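Local atomic coordinates of argininosuccinate lyase (Chelativorans sp., PDB entry 6RXA), a protein that belongs to the aspartase/fumarase superfamily of C-N lyases, splits EDDS with release of fumarate, and may cleave argininosuccinate into fumarate and arginine. Residues S37-F40 / P41-Q45; A118-R121 / M122-R125. The protein carries 2 engineered substitutions. All coordinates share one frame; numbering follows the deposited sequence.

Contact 1. Residues S37-F40 / P41-Q45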
ATOM      1  N   SER A  37     -25.899   2.848   5.201  1.00 15.12           N
ATOM      2  CA  SER A  37     -27.009   3.656   4.709  1.00 16.77           C
ATOM      3  C   SER A  37     -27.103   3.622   3.191  1.00 16.11           C
ATOM      4  O   SER A  37     -28.214   3.659   2.637  1.00 17.31           O
ATOM      5  CB  SER A  37     -26.864   5.086   5.214  1.00 19.31           C
ATOM      6  OG  SER A  37     -27.148   5.144   6.605  1.00 22.32           O
ATOM      7  N   ALA A  38     -25.965   3.537   2.507  1.00 14.85           N
ATOM      8  CA  ALA A  38     -25.978   3.488   1.054  1.00 14.31           C
ATOM      9  C   ALA A  38     -26.546   2.172   0.536  1.00 14.84           C
ATOM     10  O   ALA A  38     -27.240   2.158  -0.491  1.00 15.52           O
ATOM     11  CB  ALA A  38     -24.563   3.707   0.512  1.00 14.79           C
ATOM     12  N   VAL A  39     -26.270   1.060   1.218  1.00 14.64           N
ATOM     13  CA  VAL A  39     -26.701  -0.254   0.741  1.00 14.78           C
ATOM     14  C   VAL A  39     -28.126  -0.571   1.157  1.00 15.32           C
ATOM     15  O   VAL A  39     -28.806  -1.349   0.459  1.00 16.26           O
ATOM     16  CB  VAL A  39     -25.725  -1.325   1.257  1.00 16.91           C
ATOM     17  CG1 VAL A  39     -26.189  -2.718   0.928  1.00 20.98           C
ATOM     18  CG2 VAL A  39     -24.363  -1.101   0.642  1.00 15.39           C
ATOM     19  N   PHE A  40     -28.615   0.043   2.224  1.00 15.99           N
ATOM     20  CA  PHE A  40     -29.929  -0.295   2.756  1.00 16.78           C
ATOM     21  C   PHE A  40     -31.048  -0.291   1.721  1.00 16.23           C
ATOM     22  O   PHE A  40     -31.849  -1.243   1.709  1.00 16.87           O
ATOM     23  CB  PHE A  40     -30.287   0.653   3.903  1.00 19.31           C
ATOM     24  CG  PHE A  40     -31.726   0.550   4.309  1.00 22.78           C
ATOM     25  CD1 PHE A  40     -32.176  -0.588   4.941  1.00 26.92           C
ATOM     26  CD2 PHE A  40     -32.627   1.554   4.020  1.00 23.62           C
ATOM     27  CE1 PHE A  40     -33.501  -0.720   5.304  1.00 29.82           C
ATOM     28  CE2 PHE A  40     -33.954   1.429   4.379  1.00 26.61           C
ATOM     29  CZ  PHE A  40     -34.389   0.289   5.020  1.00 29.66           C
ATOM     30  N   PRO A  41     -31.189   0.715   0.858  1.00 17.64           N
ATOM     31  CA  PRO A  41     -32.277   0.665  -0.132  1.00 18.08           C
ATOM     32  C   PRO A  41     -32.178  -0.514  -1.071  1.00 17.62           C
ATOM     33  O   PRO A  41     -33.211  -1.015  -1.531  1.00 18.99           O
ATOM     34  CB  PRO A  41     -32.182   2.011  -0.864  1.00 21.58           C
ATOM     35  CG  PRO A  41     -30.881   2.600  -0.475  1.00 25.09           C
ATOM     36  CD  PRO A  41     -30.479   2.007   0.847  1.00 21.83           C
ATOM     37  N   TYR A  42     -30.962  -0.969  -1.384  1.00 16.74           N
ATOM     38  CA  TYR A  42     -30.807  -2.163  -2.210  1.00 16.26           C
ATOM     39  C   TYR A  42     -31.216  -3.416  -1.449  1.00 16.57           C
ATOM     40  O   TYR A  42     -31.873  -4.303  -2.013  1.00 16.53           O
ATOM     41  CB  TYR A  42     -29.361  -2.265  -2.702  1.00 15.28           C
ATOM     42  CG  TYR A  42     -28.957  -1.066  -3.526  1.00 15.56           C
ATOM     43  CD1 TYR A  42     -29.337  -0.952  -4.857  1.00 16.05           C
ATOM     44  CD2 TYR A  42     -28.232  -0.027  -2.966  1.00 15.93           C
ATOM     45  CE1 TYR A  42     -28.989   0.162  -5.614  1.00 16.60           C
ATOM     46  CE2 TYR A  42     -27.879   1.091  -3.725  1.00 15.99           C
ATOM     47  CZ  TYR A  42     -28.265   1.179  -5.035  1.00 17.10           C
ATOM     48  OH  TYR A  42     -27.897   2.289  -5.773  1.00 19.30           O
ATOM     49  N   ASP A  43     -30.830  -3.512  -0.174  1.00 16.40           N
ATOM     50  CA  ASP A  43     -31.313  -4.609   0.658  1.00 17.30           C
ATOM     51  C   ASP A  43     -32.834  -4.686   0.626  1.00 17.52           C
ATOM     52  O   ASP A  43     -33.403  -5.781   0.553  1.00 16.79           O
ATOM     53  CB  ASP A  43     -30.838  -4.445   2.105  1.00 18.92           C
ATOM     54  CG  ASP A  43     -29.391  -4.877   2.314  1.00 22.57           C
ATOM     55  OD1 ASP A  43     -28.690  -5.207   1.340  1.00 23.54           O
ATOM     56  OD2 ASP A  43     -28.951  -4.887   3.481  1.00 25.52           O
ATOM     57  N   SER A  44     -33.513  -3.530   0.674  1.00 17.60           N
ATOM     58  CA  SER A  44     -34.976  -3.514   0.662  1.00 19.47           C
ATOM     59  C   SER A  44     -35.527  -4.036  -0.661  1.00 17.36           C
ATOM     60  O   SER A  44     -36.559  -4.720  -0.685  1.00 17.95           O
ATOM     61  CB  SER A  44     -35.492  -2.103   0.949  1.00 31.91           C
ATOM     62  OG  SER A  44     -35.379  -1.794   2.325  1.00 55.35           O
ATOM     63  N   GLN A  45     -34.865  -3.711  -1.771  1.00 16.70           N
ATOM     64  CA  GLN A  45     -35.246  -4.279  -3.057  1.00 16.57           C
ATOM     65  C   GLN A  45     -35.030  -5.785  -3.069  1.00 15.08           C
ATOM     66  O   GLN A  45     -35.859  -6.534  -3.606  1.00 15.60           O
ATOM     67  CB  GLN A  45     -34.452  -3.609  -4.175  1.00 17.93           C
ATOM     68  CG  GLN A  45     -34.869  -2.174  -4.420  1.00 21.07           C
ATOM     69  CD  GLN A  45     -36.318  -2.051  -4.861  1.00 24.81           C
ATOM     70  OE1 GLN A  45     -36.675  -2.450  -5.970  1.00 27.02           O
ATOM     71  NE2 GLN A  45     -37.159  -1.496  -3.992  1.00 25.68           N
TER
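S37 O lies 3.3 Å from P41 CD: the proline ring carbon stands where a helical N-H would otherwise meet this carbonyl. The hydroxyl of S37 turns out of the contact and is hydrogen-bonded to R86. A38 O faces Y42 one turn on, but the backbone N of Y42 does not bond to it; instead A38 O lies at the edge of the phenol ring, near the ring plane, 3.4 Å from Y42 CD2, while Y42 OH is held by D126. V39 O has two backbone partners. D43 N makes the straight helical bond (3.0 Å to V39 O, N-H...O 164°), lying in the carbonyl plane, and Y42 N adds a weak, bent one (2.9 Å to V39 O, 122°). V39 CG1, anti to the backbone N (chi1 174°), reaches across to D43, where this methyl rests 3.6 Å from D43 OD1. F40 O continues the helical pattern that V39 O has resumed, taking S44 N at 3.0 Å. The F40 ring swings to the side of S44, whose OG lies over one ring face, 3.5 Å from F40 CZ, and is hydrogen-bonded to D76. At its base, F40 CB lies 3.3 Å from P41 CD across the peptide bond that joins the two residues. Neither P41 nor Y42 has a backbone N bonded to the preceding turn, and helix 35-56 is kinked here. The chemistry implies a proline kink: P41 has no N-H to give, V39 O takes on an extra weak donor, and side-chain carbon from P41 and Y42 fills in against the carbonyls of S37 and A38.

Contact 2. Residues A118-R121 / M122-R125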
ATOM      1  N   ALA A 118     -24.991  -9.508  -2.221  1.00 14.35           N
ATOM      2  CA  ALA A 118     -25.835  -9.005  -3.304  1.00 13.81           C
ATOM      3  C   ALA A 118     -26.107  -7.513  -3.167  1.00 14.34           C
ATOM      4  O   ALA A 118     -26.060  -6.776  -4.164  1.00 14.78           O
ATOM      5  CB  ALA A 118     -27.158  -9.776  -3.354  1.00 13.57           C
ATOM      6  N   GLY A 119     -26.428  -7.042  -1.958  1.00 14.68           N
ATOM      7  CA  GLY A 119     -26.702  -5.625  -1.787  1.00 14.31           C
ATOM      8  C   GLY A 119     -25.491  -4.763  -2.089  1.00 14.19           C
ATOM      9  O   GLY A 119     -25.608  -3.699  -2.703  1.00 14.69           O
ATOM     10  N   LYS A 120     -24.313  -5.204  -1.647  1.00 14.51           N
ATOM     11  CA  LYS A 120     -23.079  -4.481  -1.961  0.55 14.95           C
ATOM     12  C   LYS A 120     -22.853  -4.427  -3.464  1.00 14.47           C
ATOM     13  O   LYS A 120     -22.463  -3.387  -4.009  1.00 14.66           O
ATOM     14  CB  LYS A 120     -21.873  -5.142  -1.286  0.55 16.42           C
ATOM     15  CG  LYS A 120     -20.486  -4.479  -1.572  0.55 16.83           C
ATOM     16  CD  LYS A 120     -20.304  -3.186  -0.754  0.55 18.33           C
ATOM     17  CE  LYS A 120     -19.062  -2.375  -1.123  0.55 17.61           C
ATOM     18  NZ  LYS A 120     -17.810  -3.055  -0.707  0.55 14.75           N
ATOM     19  N   ARG A 121     -23.121  -5.536  -4.161  1.00 13.51           N
ATOM     20  CA  ARG A 121     -22.983  -5.555  -5.612  1.00 12.81           C
ATOM     21  C   ARG A 121     -23.953  -4.580  -6.279  1.00 12.90           C
ATOM     22  O   ARG A 121     -23.591  -3.898  -7.245  1.00 13.67           O
ATOM     23  CB  ARG A 121     -23.198  -6.971  -6.152  1.00 13.10           C
ATOM     24  CG  ARG A 121     -22.035  -7.937  -5.949  1.00 13.55           C
ATOM     25  CD  ARG A 121     -22.488  -9.365  -6.282  1.00 13.40           C
ATOM     26  NE  ARG A 121     -21.372 -10.304  -6.213  1.00 13.14           N
ATOM     27  CZ  ARG A 121     -20.505 -10.505  -7.201  1.00 13.65           C
ATOM     28  NH1 ARG A 121     -20.630  -9.851  -8.344  1.00 14.07           N
ATOM     29  NH2 ARG A 121     -19.519 -11.370  -7.033  1.00 14.49           N
ATOM     30  N   MET A 122     -25.200  -4.504  -5.794  1.00 13.13           N
ATOM     31  CA  MET A 122     -26.144  -3.571  -6.400  1.00 13.57           C
ATOM     32  C   MET A 122     -25.712  -2.127  -6.177  1.00 13.47           C
ATOM     33  O   MET A 122     -25.838  -1.284  -7.076  1.00 13.30           O
ATOM     34  CB  MET A 122     -27.537  -3.807  -5.826  1.00 14.64           C
ATOM     35  CG  MET A 122     -28.137  -5.139  -6.216  1.00 15.10           C
ATOM     36  SD  MET A 122     -29.794  -5.380  -5.529  1.00 16.78           S
ATOM     37  CE  MET A 122     -30.773  -4.359  -6.605  1.00 17.81           C
ATOM     38  N   PHE A 123     -25.203  -1.825  -4.985  1.00 13.64           N
ATOM     39  CA  PHE A 123     -24.655  -0.503  -4.714  1.00 13.90           C
ATOM     40  C   PHE A 123     -23.473  -0.205  -5.629  1.00 12.89           C
ATOM     41  O   PHE A 123     -23.447   0.837  -6.290  1.00 13.75           O
ATOM     42  CB  PHE A 123     -24.234  -0.408  -3.245  1.00 14.59           C
ATOM     43  CG  PHE A 123     -23.376   0.781  -2.943  1.00 16.02           C
ATOM     44  CD1 PHE A 123     -23.900   2.056  -3.018  1.00 16.40           C
ATOM     45  CD2 PHE A 123     -22.049   0.617  -2.598  1.00 16.85           C
ATOM     46  CE1 PHE A 123     -23.097   3.155  -2.768  1.00 17.00           C
ATOM     47  CE2 PHE A 123     -21.246   1.721  -2.332  1.00 17.37           C
ATOM     48  CZ  PHE A 123     -21.779   2.978  -2.416  1.00 16.59           C
ATOM     49  N   LEU A 124     -22.490  -1.113  -5.689  1.00 12.48           N
ATOM     50  CA  LEU A 124     -21.317  -0.878  -6.527  1.00 12.71           C
ATOM     51  C   LEU A 124     -21.701  -0.774  -7.998  1.00 13.07           C
ATOM     52  O   LEU A 124     -21.113   0.017  -8.748  1.00 13.55           O
ATOM     53  CB  LEU A 124     -20.254  -1.955  -6.328  1.00 12.82           C
ATOM     54  CG  LEU A 124     -19.618  -1.992  -4.942  1.00 14.90           C
ATOM     55  CD1 LEU A 124     -18.608  -3.133  -4.833  1.00 15.76           C
ATOM     56  CD2 LEU A 124     -18.969  -0.654  -4.582  1.00 15.80           C
ATOM     57  N   ARG A 125     -22.689  -1.575  -8.427  1.00 13.10           N
ATOM     58  CA  ARG A 125     -23.154  -1.545  -9.813  1.00 13.85           C
ATOM     59  C   ARG A 125     -23.683  -0.161 -10.172  1.00 13.08           C
ATOM     60  O   ARG A 125     -23.304   0.410 -11.201  1.00 13.54           O
ATOM     61  CB  ARG A 125     -24.232  -2.620  -9.987  1.00 15.28           C
ATOM     62  CG  ARG A 125     -24.864  -2.703 -11.351  1.00 15.90           C
ATOM     63  CD  ARG A 125     -25.886  -3.843 -11.408  1.00 15.93           C
ATOM     64  NE  ARG A 125     -27.070  -3.544 -10.609  1.00 15.45           N
ATOM     65  CZ  ARG A 125     -28.072  -4.395 -10.406  1.00 15.74           C
ATOM     66  NH1 ARG A 125     -28.030  -5.622 -10.915  1.00 15.62           N
ATOM     67  NH2 ARG A 125     -29.117  -4.011  -9.697  1.00 16.38           N
TER
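M122 CG presses on A118 O at 3.3 Å because chi1 (-67°) sets it beside its own backbone N, which is hydrogen-bonded to that same carbonyl. The tight part of the contact is this backbone core. Four successive N-H groups, M122 to R125, each bond to the carbonyl four residues earlier, the straightest being L124 N to K120 O (2.8 Å, 170°). Side-chain carbons crowd the same oxygens: L124 CG comes within 3.3 Å of K120 O and R125 CB within 3.1 Å of R121 O, while the F123 ring turns an edge toward K120 O. Farther out the packing is looser. The bent chain of K120, in the one of its two modelled conformers described here, brings CE to 3.8 Å from L124 CD1, the two side chains crossing at a slant beside V238 of helix 236-262. An alanine in place of L124 would probably leave the K120 methylenes, in this conformer, without their apolar neighbour and open a gap against V238 and H241. The arginine ends leave the contact: R121 NE bonds back to N117 of the same helix and NH1 to the carbonyls of R192 and I193, while R125 bonds to the side chain of N194 and the carbonyl of L219 and makes a cation-pi contact with F221. Four N-H groups and four carbonyls are thus paired within the helix in a buried setting, and both guanidinium groups bond to other segments.

In the fold
Contact 1 comes first along the chain, on helix 35-56, and contact 2 later, on helix 112-147; their centres lie about 9 Å apart, on the same side of the chain's centre. The two helices pack directly on each other: Y42 CD1 meets M122 CB at 3.5 Å and A38 CB meets F123 CE1 at 3.6 Å. V39 and D43 rest against G119, where no side chain holds the helices apart. The kinked segment thus lies on the regular one. Helix 112-147 begins at R112 and N113, which with S111 are seen to bind succinate and fumarate, so this packing joins helix 35-56 to the helix that leads away from the substrate site.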